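PDB 3LPZ: uncharacterized protein from Chaetomium thermophilum, which probably acts in the Get pathway of tail-anchored protein biogenesis, as an alpha-solenoid scaffold of the GET4 family that binds Get5. Local coordinates for residues V92-R105 and G134-Y146. Sequence-based numbering, arbitrary orientation.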
ATOM      1  N   VAL A  92      16.899  -3.962  -8.813  1.00 20.08           N
ATOM      2  CA  VAL A  92      16.611  -3.894  -7.390  1.00 18.97           C
ATOM      3  C   VAL A  92      17.405  -4.992  -6.640  1.00 19.06           C
ATOM      4  O   VAL A  92      17.335  -6.180  -6.989  1.00 18.79           O
ATOM      5  CB  VAL A  92      15.101  -4.048  -7.113  1.00 18.89           C
ATOM      6  CG1 VAL A  92      14.806  -4.017  -5.607  1.00 19.00           C
ATOM      7  CG2 VAL A  92      14.283  -2.965  -7.836  1.00 16.81           C
ATOM      8  N   ASP A  93      18.182  -4.586  -5.649  1.00 18.43           N
ATOM      9  CA  ASP A  93      18.923  -5.520  -4.817  1.00 19.67           C
ATOM     10  C   ASP A  93      19.148  -4.889  -3.436  1.00 19.10           C
ATOM     11  O   ASP A  93      18.705  -3.753  -3.181  1.00 17.87           O
ATOM     12  CB  ASP A  93      20.236  -6.018  -5.492  1.00 20.82           C
ATOM     13  CG  ASP A  93      21.339  -4.938  -5.594  1.00 24.19           C
ATOM     14  OD1 ASP A  93      21.193  -3.789  -5.094  1.00 26.26           O
ATOM     15  OD2 ASP A  93      22.390  -5.251  -6.204  1.00 27.29           O
ATOM     16  N   GLY A  94      19.821  -5.617  -2.548  1.00 17.72           N
ATOM     17  CA  GLY A  94      19.912  -5.170  -1.166  1.00 17.73           C
ATOM     18  C   GLY A  94      20.594  -3.828  -0.998  1.00 17.75           C
ATOM     19  O   GLY A  94      20.111  -2.944  -0.274  1.00 17.92           O
ATOM     20  N   ALA A  95      21.743  -3.693  -1.638  1.00 17.93           N
ATOM     21  CA  ALA A  95      22.561  -2.484  -1.514  1.00 18.85           C
ATOM     22  C   ALA A  95      21.905  -1.249  -2.161  1.00 18.53           C
ATOM     23  O   ALA A  95      21.977  -0.147  -1.603  1.00 19.04           O
ATOM     24  CB  ALA A  95      24.004  -2.733  -2.087  1.00 18.48           C
ATOM     25  N   SER A  96      21.282  -1.418  -3.327  1.00 18.69           N
ATOM     26  CA  SER A  96      20.624  -0.267  -4.005  1.00 18.71           C
ATOM     27  C   SER A  96      19.382   0.157  -3.214  1.00 18.61           C
ATOM     28  O   SER A  96      19.158   1.356  -2.984  1.00 17.30           O
ATOM     29  CB  SER A  96      20.269  -0.585  -5.465  1.00 18.51           C
ATOM     30  OG  SER A  96      19.451  -1.754  -5.566  1.00 19.80           O
ATOM     31  N   ARG A  97      18.602  -0.831  -2.761  1.00 18.05           N
ATOM     32  CA  ARG A  97      17.436  -0.529  -1.937  1.00 16.96           C
ATOM     33  C   ARG A  97      17.933   0.154  -0.644  1.00 17.06           C
ATOM     34  O   ARG A  97      17.309   1.095  -0.182  1.00 16.60           O
ATOM     35  CB  ARG A  97      16.635  -1.797  -1.580  1.00 17.05           C
ATOM     36  CG  ARG A  97      15.323  -1.515  -0.801  1.00 16.64           C
ATOM     37  CD  ARG A  97      14.728  -2.803  -0.133  1.00 16.58           C
ATOM     38  NE  ARG A  97      14.307  -3.763  -1.170  1.00 16.29           N
ATOM     39  CZ  ARG A  97      14.938  -4.904  -1.470  1.00 18.92           C
ATOM     40  NH1 ARG A  97      16.034  -5.312  -0.789  1.00 16.71           N
ATOM     41  NH2 ARG A  97      14.455  -5.651  -2.460  1.00 18.84           N
ATOM     42  N   GLY A  98      19.022  -0.343  -0.046  1.00 16.60           N
ATOM     43  CA  GLY A  98      19.514   0.253   1.200  1.00 16.41           C
ATOM     44  C   GLY A  98      19.910   1.724   1.038  1.00 17.00           C
ATOM     45  O   GLY A  98      19.658   2.559   1.918  1.00 17.31           O
ATOM     46  N   LYS A  99      20.541   2.054  -0.082  1.00 16.56           N
ATOM     47  CA  LYS A  99      20.909   3.460  -0.339  1.00 17.51           C
ATOM     48  C   LYS A  99      19.665   4.332  -0.476  1.00 17.02           C
ATOM     49  O   LYS A  99      19.643   5.473   0.007  1.00 17.42           O
ATOM     50  CB  LYS A  99      21.790   3.572  -1.583  1.00 16.99           C
ATOM     51  CG  LYS A  99      23.180   3.018  -1.366  1.00 19.61           C
ATOM     52  CD  LYS A  99      24.050   3.154  -2.626  1.00 23.10           C
ATOM     53  CE  LYS A  99      25.415   2.439  -2.468  1.00 23.31           C
ATOM     54  NZ  LYS A  99      25.290   0.951  -2.474  1.00 25.57           N
ATOM     55  N   LEU A 100      18.642   3.817  -1.159  1.00 16.79           N
ATOM     56  CA  LEU A 100      17.407   4.599  -1.375  1.00 16.63           C
ATOM     57  C   LEU A 100      16.654   4.803  -0.051  1.00 17.05           C
ATOM     58  O   LEU A 100      16.151   5.913   0.210  1.00 16.81           O
ATOM     59  CB  LEU A 100      16.516   3.971  -2.459  1.00 15.87           C
ATOM     60  CG  LEU A 100      17.160   3.989  -3.864  1.00 17.16           C
ATOM     61  CD1 LEU A 100      16.328   3.167  -4.856  1.00 20.92           C
ATOM     62  CD2 LEU A 100      17.300   5.425  -4.408  1.00 17.68           C
ATOM     63  N   LEU A 101      16.612   3.762   0.784  1.00 16.30           N
ATOM     64  CA  LEU A 101      15.988   3.887   2.124  1.00 17.94           C
ATOM     65  C   LEU A 101      16.772   4.832   3.019  1.00 18.37           C
ATOM     66  O   LEU A 101      16.187   5.561   3.816  1.00 19.09           O
ATOM     67  CB  LEU A 101      15.830   2.504   2.816  1.00 17.92           C
ATOM     68  CG  LEU A 101      14.847   1.562   2.123  1.00 17.95           C
ATOM     69  CD1 LEU A 101      14.970   0.184   2.736  1.00 20.17           C
ATOM     70  CD2 LEU A 101      13.381   2.083   2.248  1.00 20.36           C
ATOM     71  N   GLY A 102      18.097   4.835   2.883  1.00 18.84           N
ATOM     72  CA  GLY A 102      18.920   5.775   3.638  1.00 19.58           C
ATOM     73  C   GLY A 102      18.557   7.221   3.282  1.00 20.01           C
ATOM     74  O   GLY A 102      18.509   8.096   4.177  1.00 21.81           O
ATOM     75  N   CYS A 103      18.328   7.498   2.000  1.00 19.43           N
ATOM     76  CA  CYS A 103      17.880   8.852   1.587  1.00 19.34           C
ATOM     77  C   CYS A 103      16.461   9.158   2.084  1.00 18.84           C
ATOM     78  O   CYS A 103      16.203  10.230   2.676  1.00 17.84           O
ATOM     79  CB  CYS A 103      17.935   9.023   0.060  1.00 19.73           C
ATOM     80  SG  CYS A 103      19.616   8.960  -0.632  1.00 22.44           S
ATOM     81  N   LEU A 104      15.558   8.208   1.851  1.00 18.58           N
ATOM     82  CA  LEU A 104      14.131   8.349   2.197  1.00 19.54           C
ATOM     83  C   LEU A 104      13.908   8.808   3.633  1.00 20.18           C
ATOM     84  O   LEU A 104      13.120   9.741   3.896  1.00 19.61           O
ATOM     85  CB  LEU A 104      13.399   7.007   2.000  1.00 19.38           C
ATOM     86  CG  LEU A 104      11.873   7.016   2.242  1.00 20.49           C
ATOM     87  CD1 LEU A 104      11.197   7.982   1.283  1.00 20.56           C
ATOM     88  CD2 LEU A 104      11.232   5.590   2.104  1.00 17.64           C
ATOM     89  N   ARG A 105      14.591   8.136   4.560  1.00 21.23           N
ATOM     90  CA  ARG A 105      14.368   8.359   5.978  1.00 22.49           C
ATOM     91  C   ARG A 105      14.938   9.702   6.440  1.00 23.21           C
ATOM     92  O   ARG A 105      14.612  10.170   7.517  1.00 23.55           O
ATOM     93  CB  ARG A 105      14.968   7.224   6.792  1.00 23.11           C
ATOM     94  CG  ARG A 105      14.242   5.891   6.566  1.00 25.31           C
ATOM     95  CD  ARG A 105      14.712   4.886   7.614  1.00 28.30           C
ATOM     96  NE  ARG A 105      14.162   3.527   7.468  1.00 31.96           N
ATOM     97  CZ  ARG A 105      12.967   3.133   7.909  1.00 33.54           C
ATOM     98  NH1 ARG A 105      12.145   4.007   8.491  1.00 33.92           N
ATOM     99  NH2 ARG A 105      12.581   1.858   7.754  1.00 31.95           N
ATOM    100  N   GLY A 134       5.833  -3.032  -7.891  1.00 17.73           N
ATOM    101  CA  GLY A 134       6.926  -2.268  -7.234  1.00 16.88           C
ATOM    102  C   GLY A 134       7.487  -3.041  -6.059  1.00 15.95           C
ATOM    103  O   GLY A 134       6.853  -3.974  -5.590  1.00 17.42           O
ATOM    104  N   ASP A 135       8.663  -2.667  -5.578  1.00 15.21           N
ATOM    105  CA  ASP A 135       9.371  -3.486  -4.587  1.00 15.34           C
ATOM    106  C   ASP A 135       8.583  -3.554  -3.281  1.00 15.59           C
ATOM    107  O   ASP A 135       8.207  -2.530  -2.751  1.00 15.46           O
ATOM    108  CB  ASP A 135      10.779  -2.953  -4.355  1.00 15.36           C
ATOM    109  CG  ASP A 135      11.544  -3.755  -3.324  1.00 16.23           C
ATOM    110  OD1 ASP A 135      11.875  -4.941  -3.616  1.00 18.76           O
ATOM    111  OD2 ASP A 135      11.817  -3.196  -2.218  1.00 15.65           O
ATOM    112  N   PRO A 136       8.288  -4.779  -2.786  1.00 15.69           N
ATOM    113  CA  PRO A 136       7.494  -4.829  -1.563  1.00 15.23           C
ATOM    114  C   PRO A 136       8.089  -4.104  -0.340  1.00 14.78           C
ATOM    115  O   PRO A 136       7.334  -3.448   0.406  1.00 13.26           O
ATOM    116  CB  PRO A 136       7.419  -6.332  -1.277  1.00 15.30           C
ATOM    117  CG  PRO A 136       7.350  -6.942  -2.699  1.00 16.64           C
ATOM    118  CD  PRO A 136       8.391  -6.105  -3.438  1.00 15.74           C
ATOM    119  N   GLU A 137       9.399  -4.248  -0.111  1.00 13.81           N
ATOM    120  CA  GLU A 137      10.027  -3.632   1.082  1.00 15.42           C
ATOM    121  C   GLU A 137       9.992  -2.102   0.954  1.00 15.82           C
ATOM    122  O   GLU A 137       9.747  -1.402   1.934  1.00 16.14           O
ATOM    123  CB  GLU A 137      11.480  -4.128   1.287  1.00 15.61           C
ATOM    124  CG  GLU A 137      12.145  -3.604   2.542  1.00 20.28           C
ATOM    125  CD  GLU A 137      13.524  -4.244   2.801  1.00 24.77           C
ATOM    126  OE1 GLU A 137      13.855  -5.323   2.233  1.00 26.03           O
ATOM    127  OE2 GLU A 137      14.298  -3.636   3.554  1.00 28.64           O
ATOM    128  N   LEU A 138      10.193  -1.577  -0.255  1.00 14.79           N
ATOM    129  CA  LEU A 138      10.046  -0.120  -0.431  1.00 15.17           C
ATOM    130  C   LEU A 138       8.612   0.333  -0.142  1.00 15.82           C
ATOM    131  O   LEU A 138       8.404   1.331   0.579  1.00 15.38           O
ATOM    132  CB  LEU A 138      10.483   0.324  -1.827  1.00 15.22           C
ATOM    133  CG  LEU A 138      11.978   0.211  -2.170  1.00 15.02           C
ATOM    134  CD1 LEU A 138      12.183   0.711  -3.604  1.00 16.54           C
ATOM    135  CD2 LEU A 138      12.859   1.043  -1.209  1.00 17.30           C
ATOM    136  N   HIS A 139       7.619  -0.419  -0.652  1.00 15.61           N
ATOM    137  CA  HIS A 139       6.210  -0.118  -0.337  1.00 16.30           C
ATOM    138  C   HIS A 139       5.955  -0.186   1.174  1.00 16.81           C
ATOM    139  O   HIS A 139       5.254   0.671   1.735  1.00 17.01           O
ATOM    140  CB  HIS A 139       5.232  -1.080  -1.036  1.00 16.23           C
ATOM    141  CG  HIS A 139       4.955  -0.730  -2.467  1.00 17.72           C
ATOM    142  ND1 HIS A 139       4.456   0.498  -2.850  1.00 18.72           N
ATOM    143  CD2 HIS A 139       5.095  -1.449  -3.609  1.00 18.05           C
ATOM    144  CE1 HIS A 139       4.291   0.523  -4.165  1.00 18.31           C
ATOM    145  NE2 HIS A 139       4.675  -0.645  -4.652  1.00 19.02           N
ATOM    146  N   HIS A 140       6.493  -1.213   1.828  1.00 16.21           N
ATOM    147  CA  HIS A 140       6.355  -1.319   3.266  1.00 16.77           C
ATOM    148  C   HIS A 140       6.877  -0.074   4.029  1.00 17.09           C
ATOM    149  O   HIS A 140       6.179   0.502   4.859  1.00 16.90           O
ATOM    150  CB  HIS A 140       7.044  -2.561   3.815  1.00 16.32           C
ATOM    151  CG  HIS A 140       6.972  -2.636   5.315  1.00 17.38           C
ATOM    152  ND1 HIS A 140       5.817  -2.992   5.979  1.00 17.43           N
ATOM    153  CD2 HIS A 140       7.892  -2.357   6.272  1.00 17.57           C
ATOM    154  CE1 HIS A 140       6.033  -2.936   7.287  1.00 19.35           C
ATOM    155  NE2 HIS A 140       7.286  -2.565   7.492  1.00 19.34           N
ATOM    156  N   VAL A 141       8.128   0.280   3.781  1.00 17.20           N
ATOM    157  CA  VAL A 141       8.726   1.425   4.443  1.00 17.34           C
ATOM    158  C   VAL A 141       7.998   2.759   4.144  1.00 17.17           C
ATOM    159  O   VAL A 141       7.722   3.511   5.065  1.00 16.49           O
ATOM    160  CB  VAL A 141      10.243   1.505   4.181  1.00 17.28           C
ATOM    161  CG1 VAL A 141      10.824   2.767   4.879  1.00 18.12           C
ATOM    162  CG2 VAL A 141      10.923   0.198   4.712  1.00 18.05           C
ATOM    163  N   VAL A 142       7.661   3.025   2.886  1.00 16.90           N
ATOM    164  CA  VAL A 142       6.927   4.238   2.535  1.00 17.59           C
ATOM    165  C   VAL A 142       5.580   4.210   3.275  1.00 18.06           C
ATOM    166  O   VAL A 142       5.142   5.204   3.856  1.00 17.28           O
ATOM    167  CB  VAL A 142       6.698   4.332   0.993  1.00 17.85           C
ATOM    168  CG1 VAL A 142       5.676   5.430   0.632  1.00 18.70           C
ATOM    169  CG2 VAL A 142       8.045   4.562   0.274  1.00 19.00           C
ATOM    170  N   GLY A 143       4.944   3.038   3.265  1.00 18.70           N
ATOM    171  CA  GLY A 143       3.668   2.872   3.940  1.00 19.48           C
ATOM    172  C   GLY A 143       3.772   3.156   5.429  1.00 20.06           C
ATOM    173  O   GLY A 143       2.907   3.858   5.984  1.00 20.35           O
ATOM    174  N   THR A 144       4.829   2.655   6.076  1.00 19.50           N
ATOM    175  CA  THR A 144       5.000   2.920   7.521  1.00 20.33           C
ATOM    176  C   THR A 144       5.294   4.401   7.827  1.00 20.56           C
ATOM    177  O   THR A 144       4.820   4.942   8.837  1.00 19.27           O
ATOM    178  CB  THR A 144       6.062   2.051   8.205  1.00 20.45           C
ATOM    179  OG1 THR A 144       7.373   2.447   7.741  1.00 26.29           O
ATOM    180  CG2 THR A 144       5.809   0.579   7.879  1.00 18.29           C
ATOM    181  N   LEU A 145       6.046   5.045   6.954  1.00 20.18           N
ATOM    182  CA  LEU A 145       6.284   6.471   7.080  1.00 21.83           C
ATOM    183  C   LEU A 145       4.977   7.256   6.990  1.00 21.33           C
ATOM    184  O   LEU A 145       4.735   8.151   7.806  1.00 22.04           O
ATOM    185  CB  LEU A 145       7.295   6.945   6.015  1.00 22.64           C
ATOM    186  CG  LEU A 145       8.766   7.207   6.371  1.00 26.66           C
ATOM    187  CD1 LEU A 145       9.317   6.481   7.621  1.00 27.98           C
ATOM    188  CD2 LEU A 145       9.656   6.972   5.148  1.00 28.23           C
ATOM    189  N   TYR A 146       4.147   6.941   6.001  1.00 20.79           N
ATOM    190  CA  TYR A 146       2.830   7.589   5.880  1.00 21.22           C
ATOM    191  C   TYR A 146       1.945   7.387   7.121  1.00 21.39           C
ATOM    192  O   TYR A 146       1.313   8.348   7.589  1.00 21.67           O
ATOM    193  CB  TYR A 146       2.078   7.193   4.598  1.00 20.72           C
ATOM    194  CG  TYR A 146       2.686   7.703   3.301  1.00 22.68           C
ATOM    195  CD1 TYR A 146       3.602   8.762   3.281  1.00 24.86           C
ATOM    196  CD2 TYR A 146       2.324   7.133   2.075  1.00 23.24           C
ATOM    197  CE1 TYR A 146       4.160   9.228   2.056  1.00 25.32           C
ATOM    198  CE2 TYR A 146       2.876   7.594   0.864  1.00 24.40           C
ATOM    199  CZ  TYR A 146       3.781   8.632   0.867  1.00 25.04           C
ATOM    200  OH  TYR A 146       4.309   9.058  -0.338  1.00 27.06           O
TER
HETATM  201  O   HOH W   1       9.830   1.132   8.451  1.00 40.37           O
HETATM  202  O   HOH W   2       9.275   3.699   9.418  1.00 47.92           O
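R97 buries the most surface in this contact, and its guanidinium grips the carboxylate of D135 side-on. R97 NE donates to D135 OD2 over 2.8 Å at 165°, and R97 NH2 to D135 OD1 over 2.9 Å; both acceptors lie near the guanidinium plane and are met on their syn sides, though both nitrogens stand clearly out of the carboxylate plane. The bend at chi3 (-65°) turns the end of R97 into this pairing. D135 is also the N-cap of helix 136-148: L138 N reaches OD2 from the opposite face of the carboxylate to R97 NE, so two bonds restrain that oxygen. E137 adds charge over one guanidinium face, where OE1 stands 3.7 Å from R97 NH1, a long salt bridge with no N-H directed at it. A leucine in place of R97 would probably leave the D135 carboxylate without its cationic mate and would remove the guanidinium that E137 faces across a long salt bridge.

L138 carries the second largest share. Its CD2 branch lies 3.6 Å from R97 CG and meets L101 CD2 as well, linking the aliphatic stem of the arginine to the apolar seam. Further along, L104 offers CG and CD2 to L145 CD2, and its CD2 lies 3.8 Å from V142 CG2. At the far end R105 lays one guanidinium face over V141 CG1, which approaches NH2 to 3.5 Å, while two waters in the guanidinium plane connect NH1 and NH2 to T144 OG1.

The axes of helices 94-104 and 136-146 run 14° from parallel at 11.1 Å, and helix 112-128 intervenes in sequence, packing W124 on L100 and M121 on V142. Near-parallel neighbours separated by one connecting helix are consistent with the stacked helices of an alpha-solenoid, the fold of Get4.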